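Local structure of GTP-binding protein (Sulfolobus solfataricus P2, 2QTF) at residues S270-L273 with L274-T277; K312-L315 with V316-S320; P332-L336 with K337-L341. The protein hydrolyses GTP, for which it is specific, and associates with the 50S ribosomal subunit, where it may act in protein synthesis or ribosome biogenesis. All coordinates share one frame; numbering follows the deposited sequence.

Overall arrangement
All three contacts are local and follow one another along the chain without nesting or crossing, inside the HflX-type G domain. Contact 1 is the first two turns of helix 271-288, which carries the chain from strand 260-266 to strand 295-300. Contact 2 lies in helix 309-323, the next crossover, from strand 295-300 to strand 327-332. Contact 3 closes a tight turn between strand 327-332 and helix 341-355. The two helices pack directly on each other, with Leu-274 against Lys-312 and Val-316, and Ile-275 against Leu-319. Leu-313 then meets Pro-332, joining contact 2 to contact 3; contacts 1 and 3 do not touch, their nearest atoms being about 11 Å apart.

Contact 1: residues S270-L273 with L274-T277; sequences SENL and LIET
Thr-277 grips the carbonyl of Leu-273 twice, and this is the tight part of the first turns of helix 271-288. Its backbone N reaches Leu-273 O at 2.8 Å, as the helix requires, and its OG1 donates to the same Leu-273 O, also at 2.8 Å. The two donors come from opposite faces of the carbonyl plane. Thr-277 can do this because OG1 sits beside its own backbone N (chi1 -56°), turned back up the helix; the hydroxyl of this buried residue thereby has a partner, with CB also against the carbonyl oxygen.

The side-chain cap at the start of the helix is weaker. Ser-270 is the N-cap: its OG accepts a weak bond from Leu-273 N at 3.4 Å, while its carbonyl takes the N-H of Leu-274 in an ordinary helical bond of 2.9 Å.

On the solvent side the side chains merely graze one another. Leu-273 crosses Glu-276 at about a right angle, CD1 standing 4.0 Å from OE1, and Asn-272 runs alongside Ile-275 with ND2 4.1 Å from CD1. Closer than either is an approach to the backbone, where Glu-276 CG comes to 3.2 Å from Asn-272 O.

The inner side of this helix faces helix 309-323: Leu-274 rests on Lys-312 and Val-316, Ile-275 on Leu-319. Thr-277 meanwhile touches Phe-269 and Tyr-187, a residue inferred to bind GTP, as helix 271-288 crosses from strand 260-266 to strand 295-300.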
ATOM      1  N   SER A 270       5.528 -17.087  11.477  1.00 37.02           N
ATOM      2  CA  SER A 270       6.087 -17.783  12.661  1.00 38.92           C
ATOM      3  C   SER A 270       5.810 -16.903  13.867  1.00 39.73           C
ATOM      4  O   SER A 270       5.541 -15.709  13.677  1.00 39.28           O
ATOM      5  CB  SER A 270       7.609 -18.019  12.454  1.00 39.66           C
ATOM      6  OG  SER A 270       8.330 -16.762  12.500  1.00 41.23           O
ATOM      7  N   GLU A 271       5.814 -17.455  15.087  1.00 38.39           N
ATOM      8  CA  GLU A 271       5.646 -16.657  16.315  1.00 40.32           C
ATOM      9  C   GLU A 271       6.593 -15.493  16.435  1.00 37.10           C
ATOM     10  O   GLU A 271       6.148 -14.426  16.785  1.00 35.11           O
ATOM     11  CB  GLU A 271       5.551 -17.491  17.642  1.00 40.38           C
ATOM     12  CG  GLU A 271       4.102 -18.235  17.694  1.00 45.67           C
ATOM     13  CD  GLU A 271       3.820 -19.180  18.911  1.00 49.01           C
ATOM     14  OE1 GLU A 271       3.514 -18.670  20.041  1.00 57.02           O
ATOM     15  OE2 GLU A 271       3.852 -20.449  18.709  1.00 58.18           O
ATOM     16  N   ASN A 272       7.861 -15.652  16.081  1.00 36.35           N
ATOM     17  CA  ASN A 272       8.806 -14.526  16.234  1.00 37.20           C
ATOM     18  C   ASN A 272       8.516 -13.379  15.222  1.00 35.07           C
ATOM     19  O   ASN A 272       8.576 -12.218  15.577  1.00 34.46           O
ATOM     20  CB  ASN A 272      10.294 -15.009  16.248  1.00 38.60           C
ATOM     21  CG  ASN A 272      10.626 -15.960  17.540  1.00 43.83           C
ATOM     22  OD1 ASN A 272      11.206 -17.051  17.401  1.00 49.68           O
ATOM     23  ND2 ASN A 272      10.184 -15.548  18.738  1.00 47.09           N
ATOM     24  N   LEU A 273       8.196 -13.729  13.984  1.00 33.26           N
ATOM     25  CA  LEU A 273       7.826 -12.762  12.959  1.00 33.65           C
ATOM     26  C   LEU A 273       6.469 -12.086  13.314  1.00 32.19           C
ATOM     27  O   LEU A 273       6.255 -10.913  13.049  1.00 30.99           O
ATOM     28  CB  LEU A 273       7.796 -13.413  11.575  1.00 32.78           C
ATOM     29  CG  LEU A 273       7.588 -12.514  10.335  1.00 35.62           C
ATOM     30  CD1 LEU A 273       8.524 -11.277  10.262  1.00 35.03           C
ATOM     31  CD2 LEU A 273       7.684 -13.275   9.060  1.00 37.47           C
ATOM     32  N   LEU A 274       5.553 -12.836  13.887  1.00 32.87           N
ATOM     33  CA  LEU A 274       4.259 -12.280  14.270  1.00 32.90           C
ATOM     34  C   LEU A 274       4.544 -11.239  15.321  1.00 31.88           C
ATOM     35  O   LEU A 274       4.000 -10.111  15.349  1.00 29.31           O
ATOM     36  CB  LEU A 274       3.423 -13.454  14.841  1.00 34.30           C
ATOM     37  CG  LEU A 274       1.939 -13.547  14.830  1.00 36.82           C
ATOM     38  CD1 LEU A 274       1.292 -12.863  13.573  1.00 31.66           C
ATOM     39  CD2 LEU A 274       1.527 -15.024  15.050  1.00 31.77           C
ATOM     40  N   ILE A 275       5.468 -11.568  16.220  1.00 29.45           N
ATOM     41  CA  ILE A 275       5.738 -10.599  17.301  1.00 30.04           C
ATOM     42  C   ILE A 275       6.318  -9.289  16.735  1.00 27.20           C
ATOM     43  O   ILE A 275       5.937  -8.194  17.119  1.00 27.73           O
ATOM     44  CB  ILE A 275       6.748 -11.196  18.342  1.00 31.15           C
ATOM     45  CG1 ILE A 275       6.057 -12.263  19.210  1.00 31.64           C
ATOM     46  CG2 ILE A 275       7.323 -10.083  19.243  1.00 30.12           C
ATOM     47  CD1 ILE A 275       7.068 -13.151  19.905  1.00 39.00           C
ATOM     48  N   GLU A 276       7.294  -9.451  15.886  1.00 27.26           N
ATOM     49  CA  GLU A 276       7.976  -8.321  15.210  1.00 31.12           C
ATOM     50  C   GLU A 276       6.958  -7.527  14.407  1.00 28.08           C
ATOM     51  O   GLU A 276       6.979  -6.307  14.399  1.00 27.14           O
ATOM     52  CB  GLU A 276       9.030  -8.850  14.207  1.00 30.19           C
ATOM     53  CG  GLU A 276      10.257  -9.595  14.854  1.00 41.16           C
ATOM     54  CD  GLU A 276      11.250 -10.116  13.730  1.00 42.38           C
ATOM     55  OE1 GLU A 276      11.200  -9.485  12.618  1.00 53.36           O
ATOM     56  OE2 GLU A 276      12.053 -11.140  13.932  1.00 56.29           O
ATOM     57  N   THR A 277       6.106  -8.211  13.655  1.00 26.63           N
ATOM     58  CA  THR A 277       5.095  -7.456  12.822  1.00 26.82           C
ATOM     59  C   THR A 277       4.158  -6.588  13.693  1.00 26.45           C
ATOM     60  O   THR A 277       3.848  -5.418  13.410  1.00 26.36           O
ATOM     61  CB  THR A 277       4.331  -8.451  11.925  1.00 27.26           C
ATOM     62  OG1 THR A 277       5.323  -9.134  11.169  1.00 33.08           O
ATOM     63  CG2 THR A 277       3.467  -7.725  10.886  1.00 23.66           C
TER

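Contact 2: residues K312-L315 with V316-S320; sequences KLDL and VEKLS
Asp-314 and Lys-318, one helical turn apart, make the main side-chain meeting here, and it is the lysine's methylenes that the carboxylate touches. Asp-314 swings CG opposite its backbone N (chi1 -174°), and Lys-318 sends its chain back toward the earlier turn, with CG beside its own N. The lysine then bends at chi3 and chi4, laying CD 3.3 Å from Asp-314 OD1. Its NZ stops 4.1 Å from that same OD1, beyond a salt bridge, although the opposite charges probably still attract. CG of Lys-318 also lies near the main-chain oxygen of Asp-314, at 3.3 Å.

Val-316 places CG1 anti to its N (chi1 173°), which turns CG2 back onto Lys-312 O at 3.3 Å. Beneath these side chains the i to i+4 ladder is regular, the bond from Val-316 N to Lys-312 O being nearly straight at 177°. This is helix 309-323, the crossover of a beta-alpha-beta unit between strands 295-300 and 327-332 of the G domain; Val-316 packs on Val-297 and Val-330 of those strands.

One turn further on, Ser-320 keeps OG next to its own backbone N and folds it back to donate to Val-316 O at 2.6 Å, while Ser-320 N reaches that oxygen at 2.9 Å from the other face of the carbonyl. The buried hydroxyl thus has a partner within the helix. At the opposite end Lys-312 leads away, its NZ hydrogen-bonded to Phe-269 O. Leu-315 leans on Glu-271 of the adjoining helix 271-288.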
ATOM      1  N   LYS A 312      -1.462 -18.759  18.526  1.00 39.93           N
ATOM      2  CA  LYS A 312      -1.244 -17.515  17.760  1.00 38.11           C
ATOM      3  C   LYS A 312      -2.179 -16.465  18.260  1.00 35.93           C
ATOM      4  O   LYS A 312      -1.766 -15.390  18.601  1.00 33.61           O
ATOM      5  CB  LYS A 312      -1.508 -17.752  16.282  1.00 37.30           C
ATOM      6  CG  LYS A 312      -0.521 -18.670  15.689  1.00 38.79           C
ATOM      7  CD  LYS A 312      -0.109 -18.197  14.346  1.00 43.30           C
ATOM      8  CE  LYS A 312       0.447 -19.321  13.572  1.00 42.01           C
ATOM      9  NZ  LYS A 312       1.736 -18.930  13.073  1.00 34.86           N
ATOM     10  N   LEU A 313      -3.466 -16.806  18.351  1.00 34.91           N
ATOM     11  CA  LEU A 313      -4.488 -15.812  18.741  1.00 34.24           C
ATOM     12  C   LEU A 313      -4.192 -15.335  20.138  1.00 33.72           C
ATOM     13  O   LEU A 313      -4.299 -14.173  20.457  1.00 33.24           O
ATOM     14  CB  LEU A 313      -5.901 -16.458  18.625  1.00 34.75           C
ATOM     15  CG  LEU A 313      -7.079 -15.544  18.884  1.00 36.47           C
ATOM     16  CD1 LEU A 313      -7.205 -14.543  17.732  1.00 34.82           C
ATOM     17  CD2 LEU A 313      -8.388 -16.443  18.950  1.00 36.31           C
ATOM     18  N   ASP A 314      -3.831 -16.237  21.044  1.00 35.21           N
ATOM     19  CA  ASP A 314      -3.614 -15.765  22.381  1.00 35.46           C
ATOM     20  C   ASP A 314      -2.333 -14.871  22.507  1.00 33.44           C
ATOM     21  O   ASP A 314      -2.356 -13.855  23.176  1.00 33.35           O
ATOM     22  CB  ASP A 314      -3.507 -16.945  23.340  1.00 40.27           C
ATOM     23  CG  ASP A 314      -3.418 -16.478  24.789  1.00 46.02           C
ATOM     24  OD1 ASP A 314      -2.435 -16.882  25.472  1.00 57.90           O
ATOM     25  OD2 ASP A 314      -4.292 -15.649  25.215  1.00 56.92           O
ATOM     26  N   LEU A 315      -1.251 -15.280  21.865  1.00 34.15           N
ATOM     27  CA  LEU A 315      -0.051 -14.409  21.670  1.00 35.45           C
ATOM     28  C   LEU A 315      -0.378 -13.002  21.143  1.00 33.07           C
ATOM     29  O   LEU A 315      -0.047 -11.979  21.734  1.00 33.10           O
ATOM     30  CB  LEU A 315       0.875 -15.091  20.668  1.00 34.93           C
ATOM     31  CG  LEU A 315       2.137 -14.304  20.270  1.00 38.86           C
ATOM     32  CD1 LEU A 315       2.898 -13.839  21.477  1.00 43.19           C
ATOM     33  CD2 LEU A 315       3.036 -15.181  19.365  1.00 38.25           C
ATOM     34  N   VAL A 316      -1.086 -12.964  20.011  1.00 31.06           N
ATOM     35  CA  VAL A 316      -1.505 -11.659  19.420  1.00 28.55           C
ATOM     36  C   VAL A 316      -2.342 -10.834  20.347  1.00 29.28           C
ATOM     37  O   VAL A 316      -2.158  -9.607  20.487  1.00 30.48           O
ATOM     38  CB  VAL A 316      -2.185 -11.906  18.014  1.00 28.33           C
ATOM     39  CG1 VAL A 316      -2.794 -10.640  17.431  1.00 27.00           C
ATOM     40  CG2 VAL A 316      -1.178 -12.566  17.048  1.00 26.30           C
ATOM     41  N   GLU A 317      -3.304 -11.470  21.001  1.00 29.99           N
ATOM     42  CA  GLU A 317      -4.137 -10.696  21.869  1.00 33.01           C
ATOM     43  C   GLU A 317      -3.345 -10.156  23.059  1.00 33.25           C
ATOM     44  O   GLU A 317      -3.471  -8.996  23.386  1.00 32.42           O
ATOM     45  CB  GLU A 317      -5.325 -11.549  22.402  1.00 34.07           C
ATOM     46  CG  GLU A 317      -6.148 -10.654  23.259  1.00 41.99           C
ATOM     47  CD  GLU A 317      -7.427 -11.300  23.767  1.00 54.04           C
ATOM     48  OE1 GLU A 317      -8.272 -11.638  22.908  1.00 57.81           O
ATOM     49  OE2 GLU A 317      -7.580 -11.432  25.024  1.00 58.63           O
ATOM     50  N   LYS A 318      -2.550 -11.006  23.721  1.00 34.68           N
ATOM     51  CA  LYS A 318      -1.723 -10.506  24.883  1.00 36.22           C
ATOM     52  C   LYS A 318      -0.776  -9.404  24.434  1.00 33.57           C
ATOM     53  O   LYS A 318      -0.698  -8.328  25.056  1.00 33.11           O
ATOM     54  CB  LYS A 318      -0.940 -11.688  25.467  1.00 36.58           C
ATOM     55  CG  LYS A 318      -1.912 -12.685  26.236  1.00 43.25           C
ATOM     56  CD  LYS A 318      -1.231 -14.073  26.637  1.00 44.57           C
ATOM     57  CE  LYS A 318      -1.788 -14.531  28.013  1.00 48.55           C
ATOM     58  NZ  LYS A 318      -0.644 -15.171  28.796  1.00 53.47           N
ATOM     59  N   LEU A 319      -0.092  -9.603  23.300  1.00 33.94           N
ATOM     60  CA  LEU A 319       0.905  -8.574  22.895  1.00 31.87           C
ATOM     61  C   LEU A 319       0.267  -7.261  22.463  1.00 32.64           C
ATOM     62  O   LEU A 319       0.727  -6.133  22.835  1.00 31.15           O
ATOM     63  CB  LEU A 319       1.900  -9.147  21.884  1.00 34.21           C
ATOM     64  CG  LEU A 319       3.084  -8.289  21.363  1.00 34.41           C
ATOM     65  CD1 LEU A 319       3.974  -7.698  22.521  1.00 34.66           C
ATOM     66  CD2 LEU A 319       3.906  -8.994  20.329  1.00 30.75           C
ATOM     67  N   SER A 320      -0.831  -7.360  21.686  1.00 30.85           N
ATOM     68  CA  SER A 320      -1.520  -6.164  21.227  1.00 29.02           C
ATOM     69  C   SER A 320      -1.957  -5.307  22.432  1.00 32.66           C
ATOM     70  O   SER A 320      -1.818  -4.052  22.438  1.00 30.52           O
ATOM     71  CB  SER A 320      -2.749  -6.571  20.350  1.00 29.30           C
ATOM     72  OG  SER A 320      -2.295  -7.360  19.198  1.00 28.17           O
TER

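Contact 3: residues P332-L336 with K337-L341; sequences PISAL and KRTNL
Ser-334 turns OG away from its own backbone N (chi1 169°), and this brings the hydroxyl oxygen to the N-H of Lys-337, 3.1 Å from that nitrogen. Asn-340 holds CG beside its N (chi1 -78°), carrying the amide across to Pro-332, where ND2 donates to the carbonyl oxygen at 3.0 Å. That bond is bent: the donor stands above the carbonyl plane, and the oxygen is itself tilted from the plane of the Asn-340 amide.

Between these two side-chain bonds the backbones meet in a single antiparallel, hydrogen-bonded bridge. Ser-334 N reaches Thr-339 O at 2.9 Å, and Thr-339 N returns to Ser-334 O at 2.9 Å, lying in the carbonyl plane on a lone pair. Arg-338 N adds a weak bond to the same oxygen, so Arg-338 and Thr-339 both face Ser-334 in a G1 beta bulge; Arg-338 takes the positive phi (65°) that the bulge needs.

Beside the pair, Ser-334 CB lies 3.5 Å from Thr-339 OG1, while CG2 of Ile-333 stands 4.2 Å from Asn-340 CB. An alanine in place of Asn-340 would remove the amide, and the Pro-332 carbonyl would probably lose this side-chain donor, leaving the loop ahead of helix 341-355 less firmly tied to the end of strand 327-332.

Ser-334 OG has a second partner in Asp-303 OD1, and Ala-335 N is bonded to Asn-300 OD1. Ser-334, Ala-335 and Leu-336 are inferred to bind GTP, consistent with the G5 loop of P-loop GTPases, here braced against the segment 300-303 that carries the G4 motif.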
ATOM      1  N   PRO A 332      -9.816 -14.178  14.807  1.00 23.57           N
ATOM      2  CA  PRO A 332      -9.246 -14.864  13.661  1.00 22.59           C
ATOM      3  C   PRO A 332     -10.238 -14.926  12.551  1.00 22.47           C
ATOM      4  O   PRO A 332     -11.459 -15.252  12.803  1.00 20.66           O
ATOM      5  CB  PRO A 332      -9.024 -16.295  14.208  1.00 23.40           C
ATOM      6  CG  PRO A 332     -10.248 -16.453  15.260  1.00 23.52           C
ATOM      7  CD  PRO A 332     -10.502 -15.081  15.784  1.00 24.28           C
ATOM      8  N   ILE A 333      -9.783 -14.665  11.341  1.00 21.09           N
ATOM      9  CA  ILE A 333     -10.669 -14.792  10.199  1.00 22.27           C
ATOM     10  C   ILE A 333      -9.907 -15.373   9.035  1.00 23.00           C
ATOM     11  O   ILE A 333      -8.650 -15.411   9.039  1.00 23.37           O
ATOM     12  CB  ILE A 333     -11.180 -13.380   9.692  1.00 21.80           C
ATOM     13  CG1 ILE A 333      -9.944 -12.521   9.258  1.00 23.47           C
ATOM     14  CG2 ILE A 333     -12.040 -12.711  10.807  1.00 19.23           C
ATOM     15  CD1 ILE A 333     -10.333 -11.140   8.573  1.00 24.19           C
ATOM     16  N   SER A 334     -10.627 -15.759   7.994  1.00 23.46           N
ATOM     17  CA  SER A 334      -9.997 -15.975   6.681  1.00 24.24           C
ATOM     18  C   SER A 334     -10.818 -15.202   5.660  1.00 25.04           C
ATOM     19  O   SER A 334     -11.944 -15.594   5.337  1.00 25.89           O
ATOM     20  CB  SER A 334      -9.887 -17.420   6.290  1.00 25.35           C
ATOM     21  OG  SER A 334      -9.507 -17.389   4.914  1.00 27.13           O
ATOM     22  N   ALA A 335     -10.323 -14.052   5.239  1.00 25.79           N
ATOM     23  CA  ALA A 335     -11.055 -13.221   4.258  1.00 28.31           C
ATOM     24  C   ALA A 335     -11.204 -13.972   2.962  1.00 30.86           C
ATOM     25  O   ALA A 335     -12.253 -13.861   2.377  1.00 31.66           O
ATOM     26  CB  ALA A 335     -10.403 -11.827   4.032  1.00 25.86           C
ATOM     27  N   LEU A 336     -10.225 -14.810   2.564  1.00 33.07           N
ATOM     28  CA  LEU A 336     -10.325 -15.572   1.251  1.00 36.30           C
ATOM     29  C   LEU A 336     -11.299 -16.724   1.270  1.00 36.30           C
ATOM     30  O   LEU A 336     -11.999 -16.962   0.319  1.00 37.51           O
ATOM     31  CB  LEU A 336      -8.975 -16.164   0.792  1.00 36.97           C
ATOM     32  CG  LEU A 336      -8.159 -15.154  -0.048  1.00 46.64           C
ATOM     33  CD1 LEU A 336      -7.209 -15.955  -0.987  1.00 47.23           C
ATOM     34  CD2 LEU A 336      -8.997 -14.090  -0.896  1.00 46.44           C
ATOM     35  N   LYS A 337     -11.298 -17.461   2.366  1.00 36.84           N
ATOM     36  CA  LYS A 337     -12.110 -18.633   2.543  1.00 36.80           C
ATOM     37  C   LYS A 337     -13.431 -18.321   3.204  1.00 37.57           C
ATOM     38  O   LYS A 337     -14.290 -19.218   3.321  1.00 38.05           O
ATOM     39  CB  LYS A 337     -11.350 -19.625   3.404  1.00 36.69           C
ATOM     40  CG  LYS A 337     -10.304 -20.379   2.602  1.00 43.97           C
ATOM     41  CD  LYS A 337     -10.884 -21.107   1.399  1.00 47.49           C
ATOM     42  CE  LYS A 337      -9.756 -21.429   0.418  1.00 56.04           C
ATOM     43  NZ  LYS A 337     -10.057 -22.599  -0.524  1.00 57.88           N
ATOM     44  N   ARG A 338     -13.568 -17.075   3.652  1.00 35.49           N
ATOM     45  CA  ARG A 338     -14.787 -16.534   4.245  1.00 36.56           C
ATOM     46  C   ARG A 338     -15.012 -17.301   5.536  1.00 34.71           C
ATOM     47  O   ARG A 338     -16.108 -17.906   5.710  1.00 37.77           O
ATOM     48  CB  ARG A 338     -16.040 -16.764   3.261  1.00 36.81           C
ATOM     49  CG  ARG A 338     -16.223 -15.802   2.059  1.00 40.27           C
ATOM     50  CD  ARG A 338     -17.150 -16.401   0.859  1.00 41.20           C
ATOM     51  NE  ARG A 338     -16.227 -17.123   0.000  1.00 45.98           N
ATOM     52  CZ  ARG A 338     -16.321 -18.338  -0.493  1.00 48.32           C
ATOM     53  NH1 ARG A 338     -17.422 -19.045  -0.407  1.00 57.10           N
ATOM     54  NH2 ARG A 338     -15.308 -18.800  -1.202  1.00 51.50           N
ATOM     55  N   THR A 339     -13.990 -17.415   6.392  1.00 28.78           N
ATOM     56  CA  THR A 339     -14.184 -18.015   7.689  1.00 27.91           C
ATOM     57  C   THR A 339     -14.324 -16.908   8.684  1.00 26.21           C
ATOM     58  O   THR A 339     -13.457 -15.973   8.750  1.00 23.28           O
ATOM     59  CB  THR A 339     -12.889 -18.840   8.078  1.00 28.27           C
ATOM     60  OG1 THR A 339     -12.563 -19.647   6.967  1.00 31.13           O
ATOM     61  CG2 THR A 339     -13.134 -19.642   9.227  1.00 29.49           C
ATOM     62  N   ASN A 340     -15.320 -17.057   9.528  1.00 20.85           N
ATOM     63  CA  ASN A 340     -15.611 -16.127  10.661  1.00 22.03           C
ATOM     64  C   ASN A 340     -16.005 -14.779  10.194  1.00 22.13           C
ATOM     65  O   ASN A 340     -15.771 -13.802  10.853  1.00 25.52           O
ATOM     66  CB  ASN A 340     -14.455 -16.008  11.690  1.00 23.78           C
ATOM     67  CG  ASN A 340     -14.414 -17.203  12.618  1.00 35.64           C
ATOM     68  OD1 ASN A 340     -15.481 -17.738  13.021  1.00 37.38           O
ATOM     69  ND2 ASN A 340     -13.211 -17.674  12.920  1.00 38.62           N
ATOM     70  N   LEU A 341     -16.562 -14.715   9.013  1.00 23.30           N
ATOM     71  CA  LEU A 341     -16.963 -13.415   8.530  1.00 26.09           C
ATOM     72  C   LEU A 341     -18.201 -12.828   9.215  1.00 23.95           C
ATOM     73  O   LEU A 341     -18.335 -11.576   9.363  1.00 23.34           O
ATOM     74  CB  LEU A 341     -17.102 -13.478   7.026  1.00 27.59           C
ATOM     75  CG  LEU A 341     -15.712 -13.108   6.407  1.00 35.35           C
ATOM     76  CD1 LEU A 341     -14.300 -13.189   7.108  1.00 30.18           C
ATOM     77  CD2 LEU A 341     -15.694 -13.870   5.255  1.00 38.26           C
TER